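Local coordinates for transcobalamin-1 (Homo sapiens, PDB 4KKI), which binds vitamin B12 and other corrinoids with extremely high affinity, carrying cobalamin and protecting it from the acid of the stomach, at residues Leu59-Val64 with Gln289-Leu294; Phe170-Lys175 with Lys222-Lys227; His117-Leu122 with Leu152-Phe157; Leu251-Asp256 with Gly296-Asp301. All blocks are in the same frame, centred on the assembly; numbering follows the deposited sequence.

From the N terminus, residues 59-64 open the longest loop, which contact 1 closes 225 residues later at 289-294. Within it contact 3 (117-122 with 152-157) closes a short helical hairpin, and contact 2 (170-175 with 222-227) follows in series, bringing a loop against helix 213-229. Contact 4 opens at 251-256 and ends at 296-301, past the second segment of contact 1, so these two cross. They touch where Leu-63 CD2 lies 3.5 Å from Phe-299 CD1. The side chain of Phe-299 also meets Leu-152 of contact 3, and Val-225 of contact 2 packs on Leu-251 and Ser-254 of contact 4. All four contacts lie in the globular N-terminal alpha domain.

Contact 1 of 4, residues Leu59-Val64 with Gln289-Leu294; sequences LSLKLV and QVLPAL
The pyrrolidine ring of Pro-292 is the one ring group in this contact, and its atoms are shared among Leu-63, Ser-60 and Val-64. Leu-63 CD2 meets the CB-CG rim, near the mean ring plane and 3.8 Å from CB, with the two side chains crossing at about a right angle. At the CD corner the neighbour is Ser-60, whose OG lies 3.7 Å from Pro-292 CD. Val-64 CG1 stands well above one face, 3.7 Å from Pro-292 CA.

Leu-291 supplies most of the rest of the surface on helix 284-294. Its CD2 methyl lies 3.9 Å from Val-64 CG2 and about as near to Leu-61 CD2, which approaches at a slant. Ser-60 OG stands anti to its own backbone N (chi1 173°), and this sends the hydroxyl into the interface, 3.4 Å from Leu-291 CB.

The short helical segments run almost parallel, at 11° with their axes 8.5 Å apart, a separation consistent with a small serine and a compact proline lying between them. Met-43 of helix 37-45 packs on Ser-60 and Leu-61, while Gln-249 of helix 244-252 packs on Pro-292. Gln-289, one turn before Pro-292, binds cyanocobalamin through NE2.

The polar chemistry fits the proline. Its nitrogen has no hydrogen to give to Ala-288 O, one turn back, and the helix is kinked here; Ser-60 OG makes a hydrogen bond to that same carbonyl, so the oxygen that proline cannot serve has a partner from the neighbouring helix, and so does the buried hydroxyl.

Contact 2 of 4, residues Phe170-Lys175 with Lys222-Lys227; sequences FTPENK and KSLVEK
Pro-172 sets its CB and CG against the side chain of Ser-223, with Pro-172 CB 3.3 Å from Ser-223 OG. The serine oxygen stands anti to its backbone N (chi1 176°), a rotation that brings it against CB and CG of the proline. Leu-224 CD2 reaches the same ring more distantly, 4.1 Å from Pro-172 CB. The proline is the second residue of a type I beta turn, Thr-171 to Asn-174, closed by Asn-174 N bonding to Thr-171 O.

Charged side chains meet beside the proline. Lys-227 is extended until its last torsion, where chi4 of -66° bends NZ out of line. Glu-173 folds at chi2, and the two chains cross at about a right angle. Their salt bridge is long, Glu-173 OE2 to Lys-227 NZ 3.7 Å; a water links the other carboxylate oxygen to the ammonium, donating to Glu-173 OE1 at 3.2 Å and accepting a weak bond from Lys-227 NZ. The ammonium also bonds to Tyr-178 OH. Within the helix, Lys-222 NZ and Glu-226 OE2 form a tighter salt bridge of 2.8 Å, met on the syn side of the carboxylate.

The contact thus lays the loop between helix 163-169 and strand 178-179 on helix 213-229. Leu-224 continues inward onto Ala-191, Val-192 and Leu-195 of helix 185-203, and Phe-170, at the start of the loop, packs on helix 144-156.

Contact 3 of 4, residues His117-Leu122 with Leu152-Phe157; sequences HLIDKL and LALCLF
Leu-122 and Leu-154 make the main apolar touch, their CD2 methyls 3.7 Å apart and the side chains meeting at a slant. The same Leu-122 CD2 also lies 3.7 Å from Ala-153 CB, so one methyl rests on two successive residues of helix 144-156. With CG anti to the backbone N (chi1 -178°), Leu-122 leans across toward that helix. A second apolar touch is Ile-119 CD1 on Phe-157 CB, 3.8 Å, where the chains cross at about a right angle.

Backbone oxygens join in through van der Waals contact alone. Ile-119 CD1 sits 3.5 Å from Phe-157 O, and Leu-154 CD2 lies 3.9 Å from Ile-119 O. The Phe-157 ring itself leads away from helix 118-135, with Ala-153 O in plane at its edge. The Phe-157 side chain also packs on Leu-100 and Tyr-114.

The short axes stand 10.4 Å apart at 135°, nearer antiparallel than parallel. On its far side helix 144-156 is tied to helix 185-203 by the Cys-155 to Cys-197 disulfide. Pairing of consecutive, roughly antiparallel helices is the building pattern of the alpha6-alpha6 barrel, to which this pair belongs.

Contact 4 of 4, residues Leu251-Asp256 with Gly296-Asp301; sequences LFVSSD and GKTFLD
Phe-252 turns the edge of its ring to Thr-298: Thr-298 CG2 lies near the ring plane, 3.7 Å from Phe-252 CB and equally close to CD2. Farther along the ring, Phe-252 CE2 approaches Gly-296 CA obliquely at 3.9 Å. Val-253, the next residue, slants across two partners at once. Its CG1 comes to 3.7 Å from Leu-300 CD1 and as near to Thr-298 OG1, so the threonine presents its methyl to the phenylalanine and its hydroxyl to the valine.

That division is fixed by a chi1 of 80°, which puts OG1 between the backbone N and the carbonyl carbon. There OG1 accepts a bond from Leu-300 N at 3.0 Å, forming an ST turn. Asp-301 folds back over the same residue: Thr-298 N donates to Asp-301 OD2 nearly straight (163°, 3.0 Å), entering from above the carboxylate plane. Together with the bond from Asp-301 N to Thr-298 O, these bonds brace the turn that leads into the 3-10 segment 299-301.

Gly-296, with positive phi, is the C-prime residue of the Schellman motif that ends helix 284-294, Lys-297 N returning to Pro-292 O. The contact therefore sets the C-terminal end of helix 244-252 beside the chain leaving helix 284-294. Val-253 and Leu-300 both pack on Thr-196 of helix 185-203, while Phe-299 packs on Leu-59 of helix 55-63.

Contact 1 of 4, residues Leu59-Val64 with Gln289-Leu294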
loop_
_atom_site.group_PDB
_atom_site.type_symbol
_atom_site.label_atom_id
_atom_site.label_comp_id
_atom_site.label_asym_id
_atom_site.label_seq_id
_atom_site.Cartn_x
_atom_site.Cartn_y
_atom_site.Cartn_z
ATOM N N LEU A 59 9.403 -3.472 8.432
ATOM C CA LEU A 59 8.149 -3.408 9.180
ATOM C C LEU A 59 7.385 -4.724 9.072
ATOM O O LEU A 59 6.920 -5.268 10.071
ATOM C CB LEU A 59 7.272 -2.262 8.669
ATOM C CG LEU A 59 5.815 -2.234 9.147
ATOM C CD1 LEU A 59 5.726 -2.221 10.666
ATOM C CD2 LEU A 59 5.078 -1.037 8.564
ATOM N N SER A 60 7.269 -5.222 7.847
ATOM C CA SER A 60 6.565 -6.466 7.571
ATOM C C SER A 60 7.181 -7.640 8.327
ATOM O O SER A 60 6.474 -8.438 8.943
ATOM C CB SER A 60 6.588 -6.742 6.065
ATOM O OG SER A 60 6.059 -8.019 5.765
ATOM N N LEU A 61 8.505 -7.734 8.279
ATOM C CA LEU A 61 9.232 -8.827 8.914
ATOM C C LEU A 61 9.159 -8.787 10.439
ATOM O O LEU A 61 8.904 -9.808 11.081
ATOM C CB LEU A 61 10.692 -8.822 8.454
ATOM C CG LEU A 61 10.878 -9.166 6.975
ATOM C CD1 LEU A 61 12.291 -8.860 6.512
ATOM C CD2 LEU A 61 10.538 -10.628 6.732
ATOM N N LYS A 62 9.385 -7.611 11.015
ATOM C CA LYS A 62 9.372 -7.465 12.469
ATOM C C LYS A 62 7.985 -7.769 13.029
ATOM O O LYS A 62 7.847 -8.271 14.145
ATOM C CB LYS A 62 9.833 -6.061 12.878
ATOM C CG LYS A 62 11.271 -5.749 12.481
ATOM C CD LYS A 62 12.105 -5.290 13.667
ATOM C CE LYS A 62 11.630 -3.952 14.206
ATOM N NZ LYS A 62 12.464 -3.505 15.357
ATOM N N LEU A 63 6.965 -7.483 12.229
ATOM C CA LEU A 63 5.582 -7.707 12.621
ATOM C C LEU A 63 5.265 -9.192 12.808
ATOM O O LEU A 63 4.404 -9.555 13.611
ATOM C CB LEU A 63 4.649 -7.093 11.580
ATOM C CG LEU A 63 3.249 -6.719 12.052
ATOM C CD1 LEU A 63 3.316 -5.890 13.325
ATOM C CD2 LEU A 63 2.549 -5.953 10.950
ATOM N N VAL A 64 5.963 -10.047 12.068
ATOM C CA VAL A 64 5.777 -11.489 12.196
ATOM C C VAL A 64 6.931 -12.143 12.962
ATOM O O VAL A 64 7.143 -13.353 12.880
ATOM C CB VAL A 64 5.582 -12.166 10.821
ATOM C CG1 VAL A 64 4.379 -11.565 10.110
ATOM C CG2 VAL A 64 6.827 -12.017 9.964
ATOM N N GLN A 289 3.551 -6.248 2.061
ATOM C CA GLN A 289 2.198 -5.906 2.494
ATOM C C GLN A 289 1.320 -7.124 2.764
ATOM O O GLN A 289 0.389 -7.054 3.566
ATOM C CB GLN A 289 1.523 -4.975 1.488
ATOM C CG GLN A 289 2.154 -3.603 1.422
ATOM C CD GLN A 289 1.404 -2.659 0.506
ATOM O OE1 GLN A 289 1.503 -1.439 0.640
ATOM N NE2 GLN A 289 0.649 -3.218 -0.431
ATOM N N VAL A 290 1.618 -8.240 2.104
ATOM C CA VAL A 290 0.781 -9.430 2.228
ATOM C C VAL A 290 1.190 -10.321 3.407
ATOM O O VAL A 290 0.356 -11.019 3.983
ATOM C CB VAL A 290 0.756 -10.258 0.917
ATOM C CG1 VAL A 290 2.055 -11.038 0.734
ATOM C CG2 VAL A 290 -0.435 -11.202 0.905
ATOM N N LEU A 291 2.466 -10.265 3.778
ATOM C CA LEU A 291 3.030 -11.175 4.777
ATOM C C LEU A 291 2.373 -11.205 6.172
ATOM O O LEU A 291 2.079 -12.290 6.676
ATOM C CB LEU A 291 4.549 -10.971 4.902
ATOM C CG LEU A 291 5.259 -11.854 5.930
ATOM C CD1 LEU A 291 5.153 -13.323 5.538
ATOM C CD2 LEU A 291 6.720 -11.438 6.098
ATOM N N PRO A 292 2.156 -10.032 6.807
ATOM C CA PRO A 292 1.638 -10.059 8.185
ATOM C C PRO A 292 0.334 -10.841 8.354
ATOM O O PRO A 292 0.225 -11.659 9.270
ATOM C CB PRO A 292 1.406 -8.580 8.498
ATOM C CG PRO A 292 2.399 -7.869 7.650
ATOM C CD PRO A 292 2.450 -8.653 6.371
ATOM N N ALA A 293 -0.631 -10.595 7.473
ATOM C CA ALA A 293 -1.928 -11.258 7.549
ATOM C C ALA A 293 -1.804 -12.771 7.421
ATOM O O ALA A 293 -2.510 -13.516 8.097
ATOM C CB ALA A 293 -2.871 -10.708 6.490
ATOM N N LEU A 294 -0.893 -13.227 6.564
ATOM C CA LEU A 294 -0.703 -14.660 6.347
ATOM C C LEU A 294 -0.183 -15.352 7.604
ATOM O O LEU A 294 -0.245 -16.576 7.727
ATOM C CB LEU A 294 0.253 -14.905 5.180
ATOM C CG LEU A 294 -0.118 -14.218 3.865
ATOM C CD1 LEU A 294 0.924 -14.507 2.799
ATOM C CD2 LEU A 294 -1.499 -14.650 3.403
#

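Contact 2 of 4, residues Phe170-Lys175 with Lys222-Lys227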
loop_
_atom_site.group_PDB
_atom_site.type_symbol
_atom_site.label_atom_id
_atom_site.label_comp_id
_atom_site.label_asym_id
_atom_site.label_seq_id
_atom_site.Cartn_x
_atom_site.Cartn_y
_atom_site.Cartn_z
ATOM N N PHE A 170 -12.888 11.045 7.622
ATOM C CA PHE A 170 -12.854 9.619 7.293
ATOM C C PHE A 170 -14.215 8.998 6.978
ATOM O O PHE A 170 -14.347 7.775 6.947
ATOM C CB PHE A 170 -12.143 8.826 8.394
ATOM C CG PHE A 170 -10.644 8.881 8.308
ATOM C CD1 PHE A 170 -9.951 9.999 8.745
ATOM C CD2 PHE A 170 -9.927 7.814 7.786
ATOM C CE1 PHE A 170 -8.570 10.054 8.664
ATOM C CE2 PHE A 170 -8.547 7.863 7.702
ATOM C CZ PHE A 170 -7.867 8.985 8.142
ATOM N N THR A 171 -15.217 9.841 6.743
ATOM C CA THR A 171 -16.544 9.376 6.347
ATOM C C THR A 171 -16.465 8.490 5.106
ATOM O O THR A 171 -15.876 8.879 4.100
ATOM C CB THR A 171 -17.475 10.558 6.036
ATOM O OG1 THR A 171 -17.162 11.658 6.899
ATOM C CG2 THR A 171 -18.932 10.156 6.224
ATOM N N PRO A 172 -17.068 7.295 5.174
ATOM C CA PRO A 172 -17.014 6.290 4.104
ATOM C C PRO A 172 -17.499 6.798 2.745
ATOM O O PRO A 172 -17.177 6.194 1.722
ATOM C CB PRO A 172 -17.949 5.192 4.614
ATOM C CG PRO A 172 -17.912 5.333 6.090
ATOM C CD PRO A 172 -17.814 6.804 6.344
ATOM N N GLU A 173 -18.259 7.886 2.734
ATOM C CA GLU A 173 -18.777 8.422 1.481
ATOM C C GLU A 173 -17.824 9.440 0.856
ATOM O O GLU A 173 -18.068 9.930 -0.246
ATOM C CB GLU A 173 -20.169 9.030 1.683
ATOM C CG GLU A 173 -21.212 8.037 2.188
ATOM C CD GLU A 173 -21.411 6.857 1.247
ATOM O OE1 GLU A 173 -21.310 7.047 0.017
ATOM O OE2 GLU A 173 -21.667 5.738 1.742
ATOM N N ASN A 174 -16.739 9.747 1.562
ATOM C CA ASN A 174 -15.730 10.672 1.054
ATOM C C ASN A 174 -15.129 10.169 -0.252
ATOM O O ASN A 174 -14.833 8.982 -0.392
ATOM C CB ASN A 174 -14.622 10.892 2.085
ATOM C CG ASN A 174 -13.670 12.006 1.690
ATOM O OD1 ASN A 174 -12.791 11.822 0.846
ATOM N ND2 ASN A 174 -13.838 13.170 2.306
ATOM N N LYS A 175 -14.947 11.082 -1.199
ATOM C CA LYS A 175 -14.503 10.729 -2.544
ATOM C C LYS A 175 -13.125 10.072 -2.571
ATOM O O LYS A 175 -12.816 9.303 -3.482
ATOM C CB LYS A 175 -14.505 11.968 -3.444
ATOM C CG LYS A 175 -13.618 13.098 -2.946
ATOM C CD LYS A 175 -13.615 14.273 -3.912
ATOM C CE LYS A 175 -12.693 15.381 -3.427
ATOM N NZ LYS A 175 -12.648 16.529 -4.376
ATOM N N LYS A 222 -18.031 0.062 10.161
ATOM C CA LYS A 222 -19.074 -0.838 9.676
ATOM C C LYS A 222 -19.300 -0.686 8.172
ATOM O O LYS A 222 -19.360 -1.675 7.442
ATOM C CB LYS A 222 -20.381 -0.586 10.430
ATOM C CG LYS A 222 -21.530 -1.483 10.000
ATOM C CD LYS A 222 -22.751 -1.269 10.880
ATOM C CE LYS A 222 -23.927 -2.118 10.418
ATOM N NZ LYS A 222 -24.389 -1.748 9.052
ATOM N N SER A 223 -19.418 0.558 7.719
ATOM C CA SER A 223 -19.626 0.852 6.305
ATOM C C SER A 223 -18.425 0.438 5.452
ATOM O O SER A 223 -18.587 -0.131 4.371
ATOM C CB SER A 223 -19.928 2.341 6.111
ATOM O OG SER A 223 -20.037 2.671 4.736
ATOM N N LEU A 224 -17.224 0.724 5.944
ATOM C CA LEU A 224 -15.998 0.372 5.230
ATOM C C LEU A 224 -15.814 -1.139 5.085
ATOM O O LEU A 224 -15.354 -1.614 4.048
ATOM C CB LEU A 224 -14.777 0.998 5.907
ATOM C CG LEU A 224 -14.654 2.516 5.763
ATOM C CD1 LEU A 224 -13.463 3.047 6.548
ATOM C CD2 LEU A 224 -14.552 2.901 4.295
ATOM N N VAL A 225 -16.177 -1.888 6.124
ATOM C CA VAL A 225 -16.099 -3.346 6.085
ATOM C C VAL A 225 -17.033 -3.915 5.020
ATOM O O VAL A 225 -16.657 -4.806 4.256
ATOM C CB VAL A 225 -16.434 -3.967 7.459
ATOM C CG1 VAL A 225 -16.664 -5.471 7.337
ATOM C CG2 VAL A 225 -15.323 -3.673 8.452
ATOM N N GLU A 226 -18.249 -3.383 4.964
ATOM C CA GLU A 226 -19.212 -3.784 3.949
ATOM C C GLU A 226 -18.695 -3.508 2.537
ATOM O O GLU A 226 -18.815 -4.355 1.653
ATOM C CB GLU A 226 -20.548 -3.080 4.184
ATOM C CG GLU A 226 -21.206 -3.468 5.496
ATOM C CD GLU A 226 -22.318 -2.523 5.895
ATOM O OE1 GLU A 226 -22.461 -1.464 5.249
ATOM O OE2 GLU A 226 -23.048 -2.839 6.858
ATOM N N LYS A 227 -18.115 -2.327 2.335
ATOM C CA LYS A 227 -17.546 -1.959 1.040
ATOM C C LYS A 227 -16.338 -2.823 0.686
ATOM O O LYS A 227 -16.117 -3.146 -0.481
ATOM C CB LYS A 227 -17.146 -0.482 1.015
ATOM C CG LYS A 227 -18.305 0.488 1.140
ATOM C CD LYS A 227 -17.806 1.920 1.278
ATOM C CE LYS A 227 -18.959 2.901 1.386
ATOM N NZ LYS A 227 -19.752 2.949 0.128
HETATM O O HOH W 1 -21.251 4.474 -1.867
#

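Contact 3 of 4, residues His117-Leu122 with Leu152-Phe157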
loop_
_atom_site.group_PDB
_atom_site.type_symbol
_atom_site.label_atom_id
_atom_site.label_comp_id
_atom_site.label_asym_id
_atom_site.label_seq_id
_atom_site.Cartn_x
_atom_site.Cartn_y
_atom_site.Cartn_z
ATOM N N HIS A 117 12.420 13.258 16.947
ATOM C CA HIS A 117 11.082 13.828 17.103
ATOM C C HIS A 117 10.187 13.550 15.896
ATOM O O HIS A 117 9.501 14.442 15.395
ATOM C CB HIS A 117 11.158 15.331 17.397
ATOM C CG HIS A 117 11.681 15.647 18.763
ATOM N ND1 HIS A 117 10.860 16.027 19.804
ATOM C CD2 HIS A 117 12.937 15.620 19.266
ATOM C CE1 HIS A 117 11.590 16.230 20.885
ATOM N NE2 HIS A 117 12.854 15.990 20.586
ATOM N N LEU A 118 10.196 12.301 15.445
ATOM C CA LEU A 118 9.456 11.904 14.252
ATOM C C LEU A 118 7.948 11.975 14.458
ATOM O O LEU A 118 7.199 12.253 13.519
ATOM C CB LEU A 118 9.867 10.496 13.813
ATOM C CG LEU A 118 11.348 10.331 13.468
ATOM C CD1 LEU A 118 11.630 8.938 12.920
ATOM C CD2 LEU A 118 11.790 11.402 12.481
ATOM N N ILE A 119 7.507 11.718 15.685
ATOM C CA ILE A 119 6.090 11.790 16.015
ATOM C C ILE A 119 5.602 13.228 15.874
ATOM O O ILE A 119 4.555 13.483 15.279
ATOM C CB ILE A 119 5.812 11.279 17.443
ATOM C CG1 ILE A 119 6.101 9.779 17.539
ATOM C CG2 ILE A 119 4.372 11.553 17.845
ATOM C CD1 ILE A 119 5.842 9.200 18.917
ATOM N N ASP A 120 6.377 14.164 16.416
ATOM C CA ASP A 120 6.066 15.581 16.286
ATOM C C ASP A 120 6.032 15.989 14.817
ATOM O O ASP A 120 5.153 16.739 14.393
ATOM C CB ASP A 120 7.079 16.436 17.055
ATOM C CG ASP A 120 6.958 16.276 18.560
ATOM O OD1 ASP A 120 6.440 15.232 19.009
ATOM O OD2 ASP A 120 7.382 17.191 19.296
ATOM N N LYS A 121 6.983 15.477 14.041
ATOM C CA LYS A 121 7.059 15.799 12.618
ATOM C C LYS A 121 5.866 15.225 11.862
ATOM O O LYS A 121 5.355 15.842 10.927
ATOM C CB LYS A 121 8.373 15.296 12.014
ATOM C CG LYS A 121 9.589 16.125 12.400
ATOM C CD LYS A 121 9.508 17.527 11.815
ATOM C CE LYS A 121 10.612 18.426 12.357
ATOM N NZ LYS A 121 11.971 17.869 12.119
ATOM N N LEU A 122 5.426 14.042 12.278
ATOM C CA LEU A 122 4.274 13.398 11.661
ATOM C C LEU A 122 2.999 14.194 11.924
ATOM O O LEU A 122 2.127 14.280 11.062
ATOM C CB LEU A 122 4.122 11.963 12.168
ATOM C CG LEU A 122 2.971 11.172 11.544
ATOM C CD1 LEU A 122 3.131 11.097 10.033
ATOM C CD2 LEU A 122 2.882 9.780 12.144
ATOM N N LEU A 152 -3.029 6.041 12.070
ATOM C CA LEU A 152 -2.631 4.775 12.678
ATOM C C LEU A 152 -1.355 4.927 13.500
ATOM O O LEU A 152 -1.295 4.504 14.655
ATOM C CB LEU A 152 -2.443 3.700 11.603
ATOM C CG LEU A 152 -1.948 2.324 12.058
ATOM C CD1 LEU A 152 -2.888 1.719 13.092
ATOM C CD2 LEU A 152 -1.791 1.388 10.863
ATOM N N ALA A 153 -0.342 5.544 12.898
ATOM C CA ALA A 153 0.945 5.739 13.557
ATOM C C ALA A 153 0.836 6.669 14.765
ATOM O O ALA A 153 1.381 6.375 15.830
ATOM C CB ALA A 153 1.972 6.268 12.566
ATOM N N LEU A 154 0.132 7.785 14.597
ATOM C CA LEU A 154 -0.075 8.737 15.684
ATOM C C LEU A 154 -0.852 8.107 16.836
ATOM O O LEU A 154 -0.588 8.390 18.006
ATOM C CB LEU A 154 -0.810 9.981 15.180
ATOM C CG LEU A 154 -0.036 10.882 14.218
ATOM C CD1 LEU A 154 -0.942 11.965 13.650
ATOM C CD2 LEU A 154 1.165 11.494 14.917
ATOM N N CYS A 155 -1.808 7.250 16.495
ATOM C CA CYS A 155 -2.617 6.553 17.488
ATOM C C CYS A 155 -1.812 5.514 18.268
ATOM O O CYS A 155 -1.881 5.456 19.496
ATOM C CB CYS A 155 -3.817 5.884 16.816
ATOM S SG CYS A 155 -4.740 4.781 17.891
ATOM N N LEU A 156 -1.048 4.694 17.549
ATOM C CA LEU A 156 -0.254 3.633 18.166
ATOM C C LEU A 156 0.871 4.158 19.057
ATOM O O LEU A 156 1.311 3.469 19.977
ATOM C CB LEU A 156 0.335 2.716 17.094
ATOM C CG LEU A 156 -0.624 1.751 16.399
ATOM C CD1 LEU A 156 0.066 1.066 15.226
ATOM C CD2 LEU A 156 -1.136 0.724 17.394
ATOM N N PHE A 157 1.341 5.370 18.780
ATOM C CA PHE A 157 2.487 5.912 19.508
ATOM C C PHE A 157 2.145 7.160 20.317
ATOM O O PHE A 157 3.017 7.975 20.618
ATOM C CB PHE A 157 3.659 6.166 18.553
ATOM C CG PHE A 157 4.203 4.914 17.932
ATOM C CD1 PHE A 157 3.628 4.386 16.788
ATOM C CD2 PHE A 157 5.278 4.251 18.502
ATOM C CE1 PHE A 157 4.118 3.225 16.220
ATOM C CE2 PHE A 157 5.774 3.091 17.936
ATOM C CZ PHE A 157 5.191 2.576 16.795
#

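Contact 4 of 4, residues Leu251-Asp256 with Gly296-Asp301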
loop_
_atom_site.group_PDB
_atom_site.type_symbol
_atom_site.label_atom_id
_atom_site.label_comp_id
_atom_site.label_asym_id
_atom_site.label_seq_id
_atom_site.Cartn_x
_atom_site.Cartn_y
_atom_site.Cartn_z
ATOM N N LEU A 251 -10.164 -7.030 8.118
ATOM C CA LEU A 251 -11.221 -7.957 8.506
ATOM C C LEU A 251 -10.867 -8.723 9.782
ATOM O O LEU A 251 -11.755 -9.109 10.545
ATOM C CB LEU A 251 -11.542 -8.931 7.366
ATOM C CG LEU A 251 -12.121 -8.318 6.086
ATOM C CD1 LEU A 251 -12.394 -9.397 5.053
ATOM C CD2 LEU A 251 -13.388 -7.524 6.381
ATOM N N PHE A 252 -9.572 -8.941 10.003
ATOM C CA PHE A 252 -9.090 -9.584 11.226
ATOM C C PHE A 252 -9.547 -8.832 12.471
ATOM O O PHE A 252 -9.950 -9.440 13.460
ATOM C CB PHE A 252 -7.557 -9.662 11.241
ATOM C CG PHE A 252 -6.988 -10.787 10.423
ATOM C CD1 PHE A 252 -7.818 -11.663 9.741
ATOM C CD2 PHE A 252 -5.618 -10.975 10.348
ATOM C CE1 PHE A 252 -7.289 -12.698 8.994
ATOM C CE2 PHE A 252 -5.083 -12.010 9.607
ATOM C CZ PHE A 252 -5.920 -12.874 8.926
ATOM N N VAL A 253 -9.480 -7.504 12.415
ATOM C CA VAL A 253 -9.746 -6.680 13.588
ATOM C C VAL A 253 -11.174 -6.140 13.631
ATOM O O VAL A 253 -11.532 -5.399 14.547
ATOM C CB VAL A 253 -8.763 -5.492 13.670
ATOM C CG1 VAL A 253 -7.326 -5.991 13.594
ATOM C CG2 VAL A 253 -9.043 -4.486 12.563
ATOM N N SER A 254 -11.987 -6.513 12.647
ATOM C CA SER A 254 -13.344 -5.981 12.555
ATOM C C SER A 254 -14.416 -7.068 12.435
ATOM O O SER A 254 -15.352 -6.946 11.643
ATOM C CB SER A 254 -13.449 -4.979 11.399
ATOM O OG SER A 254 -13.089 -5.571 10.163
ATOM N N SER A 255 -14.289 -8.114 13.242
ATOM C CA SER A 255 -15.243 -9.217 13.242
ATOM C C SER A 255 -16.609 -8.809 13.781
ATOM O O SER A 255 -17.560 -9.569 13.714
ATOM C CB SER A 255 -14.706 -10.386 14.058
ATOM O OG SER A 255 -13.339 -10.207 14.360
ATOM N N ASP A 256 -16.695 -7.600 14.307
ATOM C CA ASP A 256 -17.941 -7.065 14.832
ATOM C C ASP A 256 -18.956 -6.816 13.730
ATOM O O ASP A 256 -20.157 -6.739 13.988
ATOM C CB ASP A 256 -17.670 -5.741 15.546
ATOM C CG ASP A 256 -17.015 -5.927 16.895
ATOM O OD1 ASP A 256 -16.706 -7.082 17.264
ATOM O OD2 ASP A 256 -16.810 -4.910 17.584
ATOM N N GLY A 296 -1.262 -14.210 10.570
ATOM C CA GLY A 296 -2.277 -13.870 11.551
ATOM C C GLY A 296 -1.980 -12.581 12.292
ATOM O O GLY A 296 -2.422 -12.385 13.424
ATOM N N LYS A 297 -1.231 -11.693 11.645
ATOM C CA LYS A 297 -0.827 -10.437 12.261
ATOM C C LYS A 297 -1.415 -9.244 11.520
ATOM O O LYS A 297 -1.664 -9.311 10.316
ATOM C CB LYS A 297 0.700 -10.328 12.282
ATOM C CG LYS A 297 1.392 -11.373 13.147
ATOM C CD LYS A 297 1.159 -11.103 14.623
ATOM C CE LYS A 297 1.865 -12.127 15.492
ATOM N NZ LYS A 297 1.617 -11.883 16.941
ATOM N N THR A 298 -1.646 -8.157 12.250
ATOM C CA THR A 298 -2.066 -6.898 11.644
ATOM C C THR A 298 -1.190 -5.771 12.176
ATOM O O THR A 298 -0.384 -5.979 13.083
ATOM C CB THR A 298 -3.535 -6.554 11.966
ATOM O OG1 THR A 298 -3.624 -5.998 13.285
ATOM C CG2 THR A 298 -4.423 -7.788 11.868
ATOM N N PHE A 299 -1.359 -4.576 11.623
ATOM C CA PHE A 299 -0.621 -3.411 12.100
ATOM C C PHE A 299 -0.950 -3.062 13.553
ATOM O O PHE A 299 -0.201 -2.336 14.203
ATOM C CB PHE A 299 -0.868 -2.198 11.199
ATOM C CG PHE A 299 -0.107 -2.234 9.901
ATOM C CD1 PHE A 299 0.808 -3.241 9.644
ATOM C CD2 PHE A 299 -0.301 -1.254 8.944
ATOM C CE1 PHE A 299 1.509 -3.273 8.452
ATOM C CE2 PHE A 299 0.401 -1.276 7.752
ATOM C CZ PHE A 299 1.307 -2.287 7.506
ATOM N N LEU A 300 -2.063 -3.582 14.063
ATOM C CA LEU A 300 -2.470 -3.295 15.437
ATOM C C LEU A 300 -1.709 -4.128 16.465
ATOM O O LEU A 300 -1.843 -3.912 17.669
ATOM C CB LEU A 300 -3.974 -3.495 15.611
ATOM C CG LEU A 300 -4.859 -2.573 14.774
ATOM C CD1 LEU A 300 -6.318 -2.800 15.117
ATOM C CD2 LEU A 300 -4.472 -1.117 14.983
ATOM N N ASP A 301 -0.910 -5.078 15.988
ATOM C CA ASP A 301 -0.092 -5.901 16.875
ATOM C C ASP A 301 1.210 -5.197 17.241
ATOM O O ASP A 301 2.057 -5.754 17.938
ATOM C CB ASP A 301 0.196 -7.257 16.233
ATOM C CG ASP A 301 -1.050 -8.097 16.087
ATOM O OD1 ASP A 301 -1.946 -7.973 16.946
ATOM O OD2 ASP A 301 -1.138 -8.872 15.113
#